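Local coordinates for bifunctional protein PutA (PDB 6BSN), which probably oxidises proline to glutamate, combining an FAD-dependent proline dehydrogenase and an NAD-dependent aldehyde dehydrogenase in one chain, at residues Asp280-Asp285 / Gly345-Thr350; Ala312-Gln317 / Arg341-Ala346. The protein carries 1 engineered substitution. All blocks are in the same frame, centred on the assembly; numbering follows the deposited sequence.

Contact 1. Residues Asp280-Asp285 / Gly345-Thr350. With FDA (dihydroflavine-adenine dinucleotide), chain C.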
ATOM      1  N   ASP A 280      28.791  28.563  34.970  1.00 29.65           N
ATOM      2  CA  ASP A 280      28.078  27.574  34.181  1.00 30.02           C
ATOM      3  C   ASP A 280      27.380  28.225  32.986  1.00 26.05           C
ATOM      4  O   ASP A 280      27.101  29.426  32.972  1.00 31.04           O
ATOM      5  CB  ASP A 280      27.063  26.847  35.064  1.00 35.65           C
ATOM      6  CG  ASP A 280      27.723  25.875  36.057  1.00 35.68           C
ATOM      7  OD1 ASP A 280      28.956  25.641  35.982  1.00 30.14           O
ATOM      8  OD2 ASP A 280      26.984  25.342  36.909  1.00 28.40           O
ATOM      9  N   ALA A 281      27.126  27.419  31.958  1.00 29.31           N
ATOM     10  CA  ALA A 281      26.385  27.872  30.790  1.00 25.74           C
ATOM     11  C   ALA A 281      24.948  27.382  30.890  1.00 23.02           C
ATOM     12  O   ALA A 281      24.694  26.229  31.254  1.00 27.09           O
ATOM     13  CB  ALA A 281      27.018  27.389  29.485  1.00 22.21           C
ATOM     14  N   GLU A 282      24.014  28.269  30.579  1.00 23.97           N
ATOM     15  CA  GLU A 282      22.603  27.953  30.750  1.00 19.90           C
ATOM     16  C   GLU A 282      21.932  28.019  29.378  1.00 24.59           C
ATOM     17  O   GLU A 282      22.543  27.620  28.377  1.00 24.15           O
ATOM     18  CB  GLU A 282      21.986  28.900  31.787  1.00 21.19           C
ATOM     19  CG  GLU A 282      22.772  28.873  33.137  1.00 25.96           C
ATOM     20  CD  GLU A 282      22.130  29.674  34.240  1.00 30.92           C
ATOM     21  OE1 GLU A 282      21.051  29.239  34.719  1.00 28.73           O
ATOM     22  OE2 GLU A 282      22.716  30.730  34.633  1.00 31.07           O
ATOM     23  N   GLU A 283      20.691  28.496  29.311  1.00 22.14           N
ATOM     24  CA  GLU A 283      19.929  28.406  28.071  1.00 25.99           C
ATOM     25  C   GLU A 283      20.545  29.266  26.969  1.00 27.12           C
ATOM     26  O   GLU A 283      21.301  30.211  27.218  1.00 24.47           O
ATOM     27  CB  GLU A 283      18.476  28.820  28.299  1.00 23.88           C
ATOM     28  CG  GLU A 283      17.731  27.940  29.292  1.00 24.37           C
ATOM     29  CD  GLU A 283      17.875  28.410  30.762  1.00 27.85           C
ATOM     30  OE1 GLU A 283      17.053  27.956  31.579  1.00 26.18           O
ATOM     31  OE2 GLU A 283      18.789  29.211  31.107  1.00 24.82           O
ATOM     32  N   ALA A 284      20.179  28.948  25.725  1.00 26.69           N
ATOM     33  CA  ALA A 284      20.782  29.653  24.597  1.00 26.72           C
ATOM     34  C   ALA A 284      20.384  31.128  24.558  1.00 27.67           C
ATOM     35  O   ALA A 284      21.193  31.969  24.135  1.00 24.37           O
ATOM     36  CB  ALA A 284      20.428  28.954  23.284  1.00 23.89           C
ATOM     37  N   ASP A 285      19.163  31.472  24.993  1.00 25.40           N
ATOM     38  CA  ASP A 285      18.786  32.888  24.957  1.00 29.21           C
ATOM     39  C   ASP A 285      19.467  33.713  26.051  1.00 30.25           C
ATOM     40  O   ASP A 285      19.254  34.930  26.104  1.00 32.70           O
ATOM     41  CB  ASP A 285      17.252  33.065  25.035  1.00 24.11           C
ATOM     42  CG  ASP A 285      16.669  32.681  26.401  1.00 32.43           C
ATOM     43  OD1 ASP A 285      17.430  32.215  27.267  1.00 35.34           O
ATOM     44  OD2 ASP A 285      15.440  32.821  26.607  1.00 30.40           O
ATOM     45  N   GLY A 345      26.050  20.035  26.494  1.00 24.89           N
ATOM     46  CA  GLY A 345      24.935  20.930  26.761  1.00 20.21           C
ATOM     47  C   GLY A 345      23.767  20.268  27.456  1.00 25.18           C
ATOM     48  O   GLY A 345      23.267  19.228  27.003  1.00 22.28           O
ATOM     49  N   ALA A 346      23.264  20.911  28.511  1.00 23.48           N
ATOM     50  CA  ALA A 346      22.285  20.288  29.396  1.00 25.50           C
ATOM     51  C   ALA A 346      20.826  20.621  29.068  1.00 30.57           C
ATOM     52  O   ALA A 346      19.940  20.068  29.717  1.00 27.51           O
ATOM     53  CB  ALA A 346      22.567  20.691  30.857  1.00 19.99           C
ATOM     54  N   TYR A 347      20.548  21.486  28.080  1.00 23.60           N
ATOM     55  CA  TYR A 347      19.204  22.029  27.881  1.00 23.85           C
ATOM     56  C   TYR A 347      18.640  21.728  26.489  1.00 28.73           C
ATOM     57  O   TYR A 347      17.805  22.486  25.984  1.00 28.88           O
ATOM     58  CB  TYR A 347      19.201  23.546  28.134  1.00 24.46           C
ATOM     59  CG  TYR A 347      19.788  23.978  29.480  1.00 21.09           C
ATOM     60  CD1 TYR A 347      21.165  24.116  29.653  1.00 22.15           C
ATOM     61  CD2 TYR A 347      18.964  24.259  30.571  1.00 27.03           C
ATOM     62  CE1 TYR A 347      21.709  24.530  30.854  1.00 21.49           C
ATOM     63  CE2 TYR A 347      19.499  24.674  31.800  1.00 27.15           C
ATOM     64  CZ  TYR A 347      20.874  24.802  31.933  1.00 29.29           C
ATOM     65  OH  TYR A 347      21.438  25.191  33.129  1.00 28.73           O
ATOM     66  N   TRP A 348      19.048  20.612  25.866  1.00 25.03           N
ATOM     67  CA  TRP A 348      18.673  20.366  24.467  1.00 24.16           C
ATOM     68  C   TRP A 348      17.153  20.392  24.261  1.00 26.11           C
ATOM     69  O   TRP A 348      16.655  21.098  23.380  1.00 28.67           O
ATOM     70  CB  TRP A 348      19.267  19.048  23.974  1.00 19.81           C
ATOM     71  CG  TRP A 348      19.054  18.833  22.490  1.00 29.56           C
ATOM     72  CD1 TRP A 348      19.821  19.320  21.477  1.00 28.91           C
ATOM     73  CD2 TRP A 348      17.991  18.087  21.868  1.00 24.83           C
ATOM     74  NE1 TRP A 348      19.298  18.939  20.258  1.00 31.47           N
ATOM     75  CE2 TRP A 348      18.183  18.173  20.470  1.00 25.58           C
ATOM     76  CE3 TRP A 348      16.897  17.349  22.359  1.00 30.35           C
ATOM     77  CZ2 TRP A 348      17.325  17.549  19.549  1.00 26.79           C
ATOM     78  CZ3 TRP A 348      16.044  16.726  21.448  1.00 28.66           C
ATOM     79  CH2 TRP A 348      16.268  16.826  20.050  1.00 22.41           C
ATOM     80  N   ASP A 349      16.400  19.627  25.057  1.00 32.01           N
ATOM     81  CA  ASP A 349      14.946  19.578  24.881  1.00 32.65           C
ATOM     82  C   ASP A 349      14.324  20.949  25.061  1.00 30.31           C
ATOM     83  O   ASP A 349      13.396  21.318  24.337  1.00 26.78           O
ATOM     84  CB  ASP A 349      14.320  18.593  25.869  1.00 33.67           C
ATOM     85  CG  ASP A 349      14.776  17.175  25.634  1.00 43.08           C
ATOM     86  OD1 ASP A 349      14.255  16.535  24.706  1.00 47.17           O
ATOM     87  OD2 ASP A 349      15.694  16.721  26.342  1.00 50.91           O
ATOM     88  N   THR A 350      14.825  21.717  26.025  1.00 27.72           N
ATOM     89  CA  THR A 350      14.331  23.072  26.236  1.00 27.64           C
ATOM     90  C   THR A 350      14.562  23.932  25.003  1.00 26.89           C
ATOM     91  O   THR A 350      13.680  24.683  24.578  1.00 24.82           O
ATOM     92  CB  THR A 350      15.015  23.679  27.461  1.00 25.26           C
ATOM     93  OG1 THR A 350      14.607  22.953  28.624  1.00 34.19           O
ATOM     94  CG2 THR A 350      14.646  25.129  27.626  1.00 22.24           C
TER
HETATM   95  PA  FDA C2001      26.718  12.022  25.872  1.00 27.47           P
HETATM   96  O1A FDA C2001      25.816  10.759  25.958  1.00 28.61           O
HETATM   97  O2A FDA C2001      27.887  12.016  25.058  1.00 23.85           O
HETATM   98  O5B FDA C2001      26.134  13.226  25.236  1.00 27.24           O
HETATM   99  C5B FDA C2001      24.835  13.650  25.632  1.00 30.82           C
HETATM  100  C4B FDA C2001      24.547  15.043  25.079  1.00 29.98           C
HETATM  101  O4B FDA C2001      24.386  15.046  23.687  1.00 29.85           O
HETATM  102  C3B FDA C2001      23.304  15.704  25.584  1.00 31.94           C
HETATM  103  O3B FDA C2001      23.498  16.218  26.834  1.00 27.41           O
HETATM  104  C2B FDA C2001      23.085  16.755  24.573  1.00 30.09           C
HETATM  105  O2B FDA C2001      23.857  17.874  24.854  1.00 28.59           O
HETATM  106  C1B FDA C2001      23.554  16.095  23.317  1.00 26.46           C
HETATM  107  N9A FDA C2001      22.479  15.570  22.492  1.00 31.17           N
HETATM  108  C8A FDA C2001      21.605  14.528  22.766  1.00 25.31           C
HETATM  109  N7A FDA C2001      20.770  14.381  21.748  1.00 25.32           N
HETATM  110  C5A FDA C2001      21.062  15.324  20.766  1.00 25.15           C
HETATM  111  C6A FDA C2001      20.543  15.637  19.523  1.00 25.98           C
HETATM  112  N6A FDA C2001      19.440  14.891  18.984  1.00 26.53           N
HETATM  113  N1A FDA C2001      21.072  16.636  18.799  1.00 26.70           N
HETATM  114  C2A FDA C2001      22.106  17.369  19.259  1.00 30.01           C
HETATM  115  N3A FDA C2001      22.641  17.080  20.475  1.00 28.68           N
HETATM  116  C4A FDA C2001      22.157  16.093  21.227  1.00 26.20           C
HETATM  117  N1  FDA C2001      25.860  21.391  30.624  1.00 32.42           N
HETATM  118  C2  FDA C2001      25.522  22.747  30.330  1.00 25.10           C
HETATM  119  O2  FDA C2001      24.581  22.965  29.354  1.00 33.01           O
HETATM  120  N3  FDA C2001      26.146  23.813  31.031  1.00 29.24           N
HETATM  121  C4  FDA C2001      27.106  23.527  32.023  1.00 28.07           C
HETATM  122  O4  FDA C2001      27.731  24.532  32.713  1.00 30.60           O
HETATM  123  C4X FDA C2001      27.461  22.111  32.320  1.00 27.55           C
HETATM  124  N5  FDA C2001      28.408  21.811  33.356  1.00 26.01           N
HETATM  125  C5X FDA C2001      28.876  20.439  33.478  1.00 29.60           C
HETATM  126  C6  FDA C2001      30.010  20.146  34.414  1.00 19.97           C
HETATM  127  C7  FDA C2001      30.505  18.815  34.471  1.00 26.40           C
HETATM  128  C7M FDA C2001      31.643  18.504  35.404  1.00 24.99           C
HETATM  129  C8  FDA C2001      29.933  17.779  33.657  1.00 27.26           C
HETATM  130  C8M FDA C2001      30.437  16.356  33.695  1.00 31.60           C
HETATM  131  C9  FDA C2001      28.864  18.068  32.782  1.00 29.55           C
HETATM  132  C9A FDA C2001      28.337  19.450  32.709  1.00 29.08           C
HETATM  133  N10 FDA C2001      27.182  19.725  31.878  1.00 31.23           N
HETATM  134  C10 FDA C2001      26.850  21.097  31.633  1.00 30.22           C
HETATM  135  C1' FDA C2001      26.332  18.664  31.306  1.00 32.05           C
HETATM  136  C2' FDA C2001      26.743  18.354  29.876  1.00 33.34           C
HETATM  137  O2' FDA C2001      26.462  19.430  29.053  1.00 32.24           O
HETATM  138  C3' FDA C2001      26.024  17.120  29.357  1.00 38.19           C
HETATM  139  O3' FDA C2001      24.687  17.383  29.454  1.00 37.95           O
HETATM  140  C4' FDA C2001      26.278  15.805  30.098  1.00 38.80           C
HETATM  141  O4' FDA C2001      27.539  15.797  30.679  1.00 34.70           O
HETATM  142  C5' FDA C2001      26.178  14.614  29.152  1.00 40.88           C
HETATM  143  O5' FDA C2001      27.036  14.777  28.039  1.00 38.10           O
HETATM  144  P   FDA C2001      28.193  13.732  27.641  1.00 32.95           P
HETATM  145  O1P FDA C2001      29.421  14.238  26.820  1.00 42.57           O
HETATM  146  O2P FDA C2001      28.483  13.115  29.054  1.00 22.44           O
HETATM  147  O3P FDA C2001      27.271  12.456  27.188  1.00 31.76           O
HETATM  148  O   HOH W   1      23.827  24.839  33.613  1.00 36.73           O

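Contact 2. Residues Ala312-Gln317 / Arg341-Ala346. With FDA (dihydroflavine-adenine dinucleotide), chain C.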
ATOM      1  N   ALA A 312      31.854  27.795  31.351  1.00 25.68           N
ATOM      2  CA  ALA A 312      31.546  26.657  30.489  1.00 26.22           C
ATOM      3  C   ALA A 312      31.006  27.140  29.145  1.00 29.35           C
ATOM      4  O   ALA A 312      30.306  28.156  29.068  1.00 32.00           O
ATOM      5  CB  ALA A 312      30.538  25.696  31.125  1.00 21.06           C
ATOM      6  N   ILE A 313      31.328  26.374  28.095  1.00 25.82           N
ATOM      7  CA  ILE A 313      30.890  26.600  26.720  1.00 27.77           C
ATOM      8  C   ILE A 313      30.237  25.316  26.216  1.00 28.14           C
ATOM      9  O   ILE A 313      30.823  24.231  26.329  1.00 24.44           O
ATOM     10  CB  ILE A 313      32.074  26.982  25.808  1.00 22.51           C
ATOM     11  CG1 ILE A 313      32.775  28.233  26.340  1.00 22.93           C
ATOM     12  CG2 ILE A 313      31.597  27.225  24.374  1.00 22.67           C
ATOM     13  CD1 ILE A 313      34.053  28.578  25.572  1.00 26.81           C
ATOM     14  N   GLN A 314      29.041  25.440  25.631  1.00 26.66           N
ATOM     15  CA  GLN A 314      28.228  24.299  25.222  1.00 24.77           C
ATOM     16  C   GLN A 314      28.459  23.986  23.742  1.00 26.60           C
ATOM     17  O   GLN A 314      28.044  24.751  22.862  1.00 25.92           O
ATOM     18  CB  GLN A 314      26.753  24.592  25.481  1.00 22.67           C
ATOM     19  CG  GLN A 314      26.451  24.864  26.933  1.00 23.89           C
ATOM     20  CD  GLN A 314      25.266  25.776  27.121  1.00 28.60           C
ATOM     21  OE1 GLN A 314      25.136  26.776  26.414  1.00 26.37           O
ATOM     22  NE2 GLN A 314      24.393  25.446  28.082  1.00 19.65           N
ATOM     23  N   ALA A 315      29.059  22.822  23.463  1.00 23.89           N
ATOM     24  CA  ALA A 315      29.361  22.453  22.083  1.00 30.11           C
ATOM     25  C   ALA A 315      28.116  22.170  21.256  1.00 32.02           C
ATOM     26  O   ALA A 315      28.195  22.219  20.027  1.00 31.43           O
ATOM     27  CB  ALA A 315      30.289  21.237  22.040  1.00 30.24           C
ATOM     28  N   TYR A 316      26.967  21.877  21.883  1.00 31.62           N
ATOM     29  CA  TYR A 316      25.805  21.608  21.044  1.00 28.96           C
ATOM     30  C   TYR A 316      25.241  22.867  20.403  1.00 28.06           C
ATOM     31  O   TYR A 316      24.277  22.764  19.633  1.00 26.07           O
ATOM     32  CB  TYR A 316      24.708  20.843  21.821  1.00 22.78           C
ATOM     33  CG  TYR A 316      23.914  21.533  22.932  1.00 19.81           C
ATOM     34  CD1 TYR A 316      24.165  22.849  23.330  1.00 19.94           C
ATOM     35  CD2 TYR A 316      22.890  20.840  23.584  1.00 20.77           C
ATOM     36  CE1 TYR A 316      23.416  23.450  24.354  1.00 23.39           C
ATOM     37  CE2 TYR A 316      22.139  21.425  24.604  1.00 26.56           C
ATOM     38  CZ  TYR A 316      22.411  22.736  24.991  1.00 27.79           C
ATOM     39  OH  TYR A 316      21.668  23.330  26.008  1.00 22.10           O
ATOM     40  N   GLN A 317      25.816  24.035  20.689  1.00 25.60           N
ATOM     41  CA  GLN A 317      25.369  25.291  20.096  1.00 25.17           C
ATOM     42  C   GLN A 317      26.185  25.596  18.852  1.00 34.09           C
ATOM     43  O   GLN A 317      27.415  25.477  18.854  1.00 34.54           O
ATOM     44  CB  GLN A 317      25.496  26.460  21.082  1.00 28.40           C
ATOM     45  CG  GLN A 317      24.573  26.383  22.310  1.00 23.99           C
ATOM     46  CD  GLN A 317      24.139  27.752  22.799  1.00 27.82           C
ATOM     47  OE1 GLN A 317      23.810  28.635  22.004  1.00 31.20           O
ATOM     48  NE2 GLN A 317      24.159  27.947  24.115  1.00 27.97           N
ATOM     49  N   ARG A 341      35.680  25.401  30.460  1.00 31.88           N
ATOM     50  CA  ARG A 341      35.070  24.076  30.464  1.00 28.53           C
ATOM     51  C   ARG A 341      34.245  23.872  29.199  1.00 30.62           C
ATOM     52  O   ARG A 341      33.350  24.670  28.903  1.00 24.28           O
ATOM     53  CB  ARG A 341      34.179  23.877  31.692  1.00 21.92           C
ATOM     54  CG  ARG A 341      33.501  22.507  31.693  1.00 25.40           C
ATOM     55  CD  ARG A 341      32.283  22.444  32.631  1.00 26.21           C
ATOM     56  NE  ARG A 341      32.678  22.805  33.980  1.00 26.90           N
ATOM     57  CZ  ARG A 341      31.925  23.511  34.801  1.00 20.95           C
ATOM     58  NH1 ARG A 341      30.714  23.931  34.436  1.00 22.85           N
ATOM     59  NH2 ARG A 341      32.392  23.794  35.991  1.00 23.08           N
ATOM     60  N   LEU A 342      34.531  22.797  28.467  1.00 30.59           N
ATOM     61  CA  LEU A 342      33.754  22.432  27.284  1.00 30.12           C
ATOM     62  C   LEU A 342      32.800  21.304  27.653  1.00 27.00           C
ATOM     63  O   LEU A 342      33.245  20.237  28.085  1.00 28.13           O
ATOM     64  CB  LEU A 342      34.653  22.021  26.114  1.00 22.63           C
ATOM     65  CG  LEU A 342      33.920  21.887  24.763  1.00 24.70           C
ATOM     66  CD1 LEU A 342      33.440  23.271  24.221  1.00 22.69           C
ATOM     67  CD2 LEU A 342      34.794  21.135  23.750  1.00 27.74           C
ATOM     68  N   VAL A 343      31.494  21.548  27.502  1.00 23.23           N
ATOM     69  CA  VAL A 343      30.460  20.546  27.721  1.00 23.50           C
ATOM     70  C   VAL A 343      29.664  20.386  26.429  1.00 27.06           C
ATOM     71  O   VAL A 343      29.763  21.199  25.511  1.00 24.30           O
ATOM     72  CB  VAL A 343      29.512  20.915  28.877  1.00 26.86           C
ATOM     73  CG1 VAL A 343      30.290  21.195  30.153  1.00 24.93           C
ATOM     74  CG2 VAL A 343      28.629  22.132  28.464  1.00 23.17           C
ATOM     75  N   LYS A 344      28.842  19.340  26.373  1.00 20.44           N
ATOM     76  CA  LYS A 344      27.978  19.266  25.201  1.00 32.46           C
ATOM     77  C   LYS A 344      26.757  20.160  25.374  1.00 27.63           C
ATOM     78  O   LYS A 344      26.506  21.033  24.535  1.00 29.85           O
ATOM     79  CB  LYS A 344      27.615  17.812  24.893  1.00 21.55           C
ATOM     80  CG  LYS A 344      28.883  17.055  24.423  1.00 20.72           C
ATOM     81  CD  LYS A 344      28.644  15.584  24.120  1.00 22.07           C
ATOM     82  CE  LYS A 344      29.974  14.904  23.898  1.00 21.21           C
ATOM     83  NZ  LYS A 344      29.801  13.463  23.611  1.00 26.00           N
ATOM     84  N   GLY A 345      26.050  20.035  26.494  1.00 24.89           N
ATOM     85  CA  GLY A 345      24.935  20.930  26.761  1.00 20.21           C
ATOM     86  C   GLY A 345      23.767  20.268  27.456  1.00 25.18           C
ATOM     87  O   GLY A 345      23.267  19.228  27.003  1.00 22.28           O
ATOM     88  N   ALA A 346      23.264  20.911  28.511  1.00 23.48           N
ATOM     89  CA  ALA A 346      22.285  20.288  29.396  1.00 25.50           C
ATOM     90  C   ALA A 346      20.826  20.621  29.068  1.00 30.57           C
ATOM     91  O   ALA A 346      19.940  20.068  29.717  1.00 27.51           O
ATOM     92  CB  ALA A 346      22.567  20.691  30.857  1.00 19.99           C
TER
HETATM   93  PA  FDA C2001      26.718  12.022  25.872  1.00 27.47           P
HETATM   94  O1A FDA C2001      25.816  10.759  25.958  1.00 28.61           O
HETATM   95  O2A FDA C2001      27.887  12.016  25.058  1.00 23.85           O
HETATM   96  O5B FDA C2001      26.134  13.226  25.236  1.00 27.24           O
HETATM   97  C5B FDA C2001      24.835  13.650  25.632  1.00 30.82           C
HETATM   98  C4B FDA C2001      24.547  15.043  25.079  1.00 29.98           C
HETATM   99  O4B FDA C2001      24.386  15.046  23.687  1.00 29.85           O
HETATM  100  C3B FDA C2001      23.304  15.704  25.584  1.00 31.94           C
HETATM  101  O3B FDA C2001      23.498  16.218  26.834  1.00 27.41           O
HETATM  102  C2B FDA C2001      23.085  16.755  24.573  1.00 30.09           C
HETATM  103  O2B FDA C2001      23.857  17.874  24.854  1.00 28.59           O
HETATM  104  C1B FDA C2001      23.554  16.095  23.317  1.00 26.46           C
HETATM  105  N9A FDA C2001      22.479  15.570  22.492  1.00 31.17           N
HETATM  106  C8A FDA C2001      21.605  14.528  22.766  1.00 25.31           C
HETATM  107  N7A FDA C2001      20.770  14.381  21.748  1.00 25.32           N
HETATM  108  C5A FDA C2001      21.062  15.324  20.766  1.00 25.15           C
HETATM  109  C6A FDA C2001      20.543  15.637  19.523  1.00 25.98           C
HETATM  110  N6A FDA C2001      19.440  14.891  18.984  1.00 26.53           N
HETATM  111  N1A FDA C2001      21.072  16.636  18.799  1.00 26.70           N
HETATM  112  C2A FDA C2001      22.106  17.369  19.259  1.00 30.01           C
HETATM  113  N3A FDA C2001      22.641  17.080  20.475  1.00 28.68           N
HETATM  114  C4A FDA C2001      22.157  16.093  21.227  1.00 26.20           C
HETATM  115  N1  FDA C2001      25.860  21.391  30.624  1.00 32.42           N
HETATM  116  C2  FDA C2001      25.522  22.747  30.330  1.00 25.10           C
HETATM  117  O2  FDA C2001      24.581  22.965  29.354  1.00 33.01           O
HETATM  118  N3  FDA C2001      26.146  23.813  31.031  1.00 29.24           N
HETATM  119  C4  FDA C2001      27.106  23.527  32.023  1.00 28.07           C
HETATM  120  O4  FDA C2001      27.731  24.532  32.713  1.00 30.60           O
HETATM  121  C4X FDA C2001      27.461  22.111  32.320  1.00 27.55           C
HETATM  122  N5  FDA C2001      28.408  21.811  33.356  1.00 26.01           N
HETATM  123  C5X FDA C2001      28.876  20.439  33.478  1.00 29.60           C
HETATM  124  C6  FDA C2001      30.010  20.146  34.414  1.00 19.97           C
HETATM  125  C7  FDA C2001      30.505  18.815  34.471  1.00 26.40           C
HETATM  126  C7M FDA C2001      31.643  18.504  35.404  1.00 24.99           C
HETATM  127  C8  FDA C2001      29.933  17.779  33.657  1.00 27.26           C
HETATM  128  C8M FDA C2001      30.437  16.356  33.695  1.00 31.60           C
HETATM  129  C9  FDA C2001      28.864  18.068  32.782  1.00 29.55           C
HETATM  130  C9A FDA C2001      28.337  19.450  32.709  1.00 29.08           C
HETATM  131  N10 FDA C2001      27.182  19.725  31.878  1.00 31.23           N
HETATM  132  C10 FDA C2001      26.850  21.097  31.633  1.00 30.22           C
HETATM  133  C1' FDA C2001      26.332  18.664  31.306  1.00 32.05           C
HETATM  134  C2' FDA C2001      26.743  18.354  29.876  1.00 33.34           C
HETATM  135  O2' FDA C2001      26.462  19.430  29.053  1.00 32.24           O
HETATM  136  C3' FDA C2001      26.024  17.120  29.357  1.00 38.19           C
HETATM  137  O3' FDA C2001      24.687  17.383  29.454  1.00 37.95           O
HETATM  138  C4' FDA C2001      26.278  15.805  30.098  1.00 38.80           C
HETATM  139  O4' FDA C2001      27.539  15.797  30.679  1.00 34.70           O
HETATM  140  C5' FDA C2001      26.178  14.614  29.152  1.00 40.88           C
HETATM  141  O5' FDA C2001      27.036  14.777  28.039  1.00 38.10           O
HETATM  142  P   FDA C2001      28.193  13.732  27.641  1.00 32.95           P
HETATM  143  O1P FDA C2001      29.421  14.238  26.820  1.00 42.57           O
HETATM  144  O2P FDA C2001      28.483  13.115  29.054  1.00 22.44           O
HETATM  145  O3P FDA C2001      27.271  12.456  27.188  1.00 31.76           O

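Contact 1. Residues Asp280-Asp285 / Gly345-Thr350
Tyr347 lays its ring against the backbone of Ala281, Glu282 and Glu283, joining two loops at the C-terminal ends of strands in the proline dehydrogenase barrel, a TIM-barrel relative. This is the tight, buried part. Tyr347 CE1 reaches Glu282 CA at 3.5 Å, while Glu282 C and Glu283 N lie over one ring face. Ala281 O and the flavin O2 sit at the edge. The ring takes this place because CG swings beside the backbone N, opposite the carbonyl carbon (chi1 -53°). Tyr347 is also the N-cap residue of helix 348-357. Glu282 runs alongside the ring and sends its carboxylate to Ser241.

The looser side lies toward Glu283 and Thr350, both partly exposed. Here Glu283 CG stands 4.1 Å from Tyr347 CD2 and only brushes the methyl of Thr350. Its chain bends at chi2 (88°), and its carboxylate pairs with Arg286, which lines a pocket holding bound proline.

Both loops read the flavin pyrimidine. Ala281 grips it twice, its N giving a hydrogen bond to the flavin O4 (3.0 Å) and its O receiving one from the flavin N3 (2.8 Å). Ala346 N approaches from the other loop and binds the flavin O2 at 2.6 Å. Farther along, the adenine C6A lies 3.4 Å above one face of the Trp348 indole, offset toward the rim. No direct hydrogen bond joins the two loops, but a water in the plane of the tyrosine ring accepts from Tyr347 OH at 2.5 Å and donates to Ala281 O.

Contact 2. Residues Ala312-Gln317 / Arg341-Ala346
The Tyr316 ring carries Gly345 CA over the centre of one face, a CH-pi contact of 3.5 Å from that CA to the ring centroid, 11° off the normal; Lys344 C sits above the same face, nearer the rim. The ring gets there because CG is wedged between the backbone N and the carbonyl carbon (chi1 70°), and its hydroxyl is anchored to Tyr347 N. The second flat group, the Arg341 guanidinium, has the flavin C6 3.5 Å above one face, toward the rim, with the flavin O4 at its edge and in its plane. Asp280, Ser237, Gln418 and Tyr443 hold it from outside, so its rotation is well fixed, and it packs obliquely against Ala312 CB.

Gln314 and Val343 point the same way from neighbouring strands, Gln314 CG meeting Val343 CG2 at 3.8 Å. Val343 CG1 then presses against the flavin, 3.7 Å from its C9A. Gln314 NE2 gives the flavin O2 a nearly straight hydrogen bond (2.8 Å, 167°), and Gln317 NE2 steadies the amide by donating to Gln314 OE1. With Ala346 N also on that flavin oxygen, two donors would probably stabilise negative charge at N1-C2-O2 of the reduced ring.

Just past the strand ends, Gly345 O accepts from the adenosine ribose O2B at 2.6 Å and from O3B, and Lys344 NZ binds the pyrophosphate O2A at 2.8 Å, with Asp373 as salt-bridge partner. Ile313 N bonds Arg341 O, Val343 N bonds Ile313 O, and Ala315 N, one residue past its strand, bonds Val343 O; Tyr316 N then bonds Lys344 O. Such a parallel pair, linked by helix 320-333, is the beta-alpha-beta unit of alpha/beta folds, here of the TIM-barrel proline dehydrogenase domain, whose C-terminal strand ends face the reduced FAD.

Strand 276-279 leads into residues 280-285, where the first partner of contact 1 lies. The chain then runs through helix 287-298 and strand 309-314 to residues 312-317, turns through helix 320-333, and returns along strand 338-343, closing contact 2 over 23 intervening residues. Two residues past strand 338-343 the segment 345-350 begins, and contact 1 closes the longer loop of 59. Contact 2 lies within that loop except where the two overlap at Gly345 and Ala346. Cross-ties bind them: Asp280 OD1 forms a 2.9 Å salt bridge with Arg341 NH1, and Gln314 NE2 probably hydrogen-bonds Glu282 O. Three consecutive barrel strands and the start of helix 348-357 thus meet around one flavin.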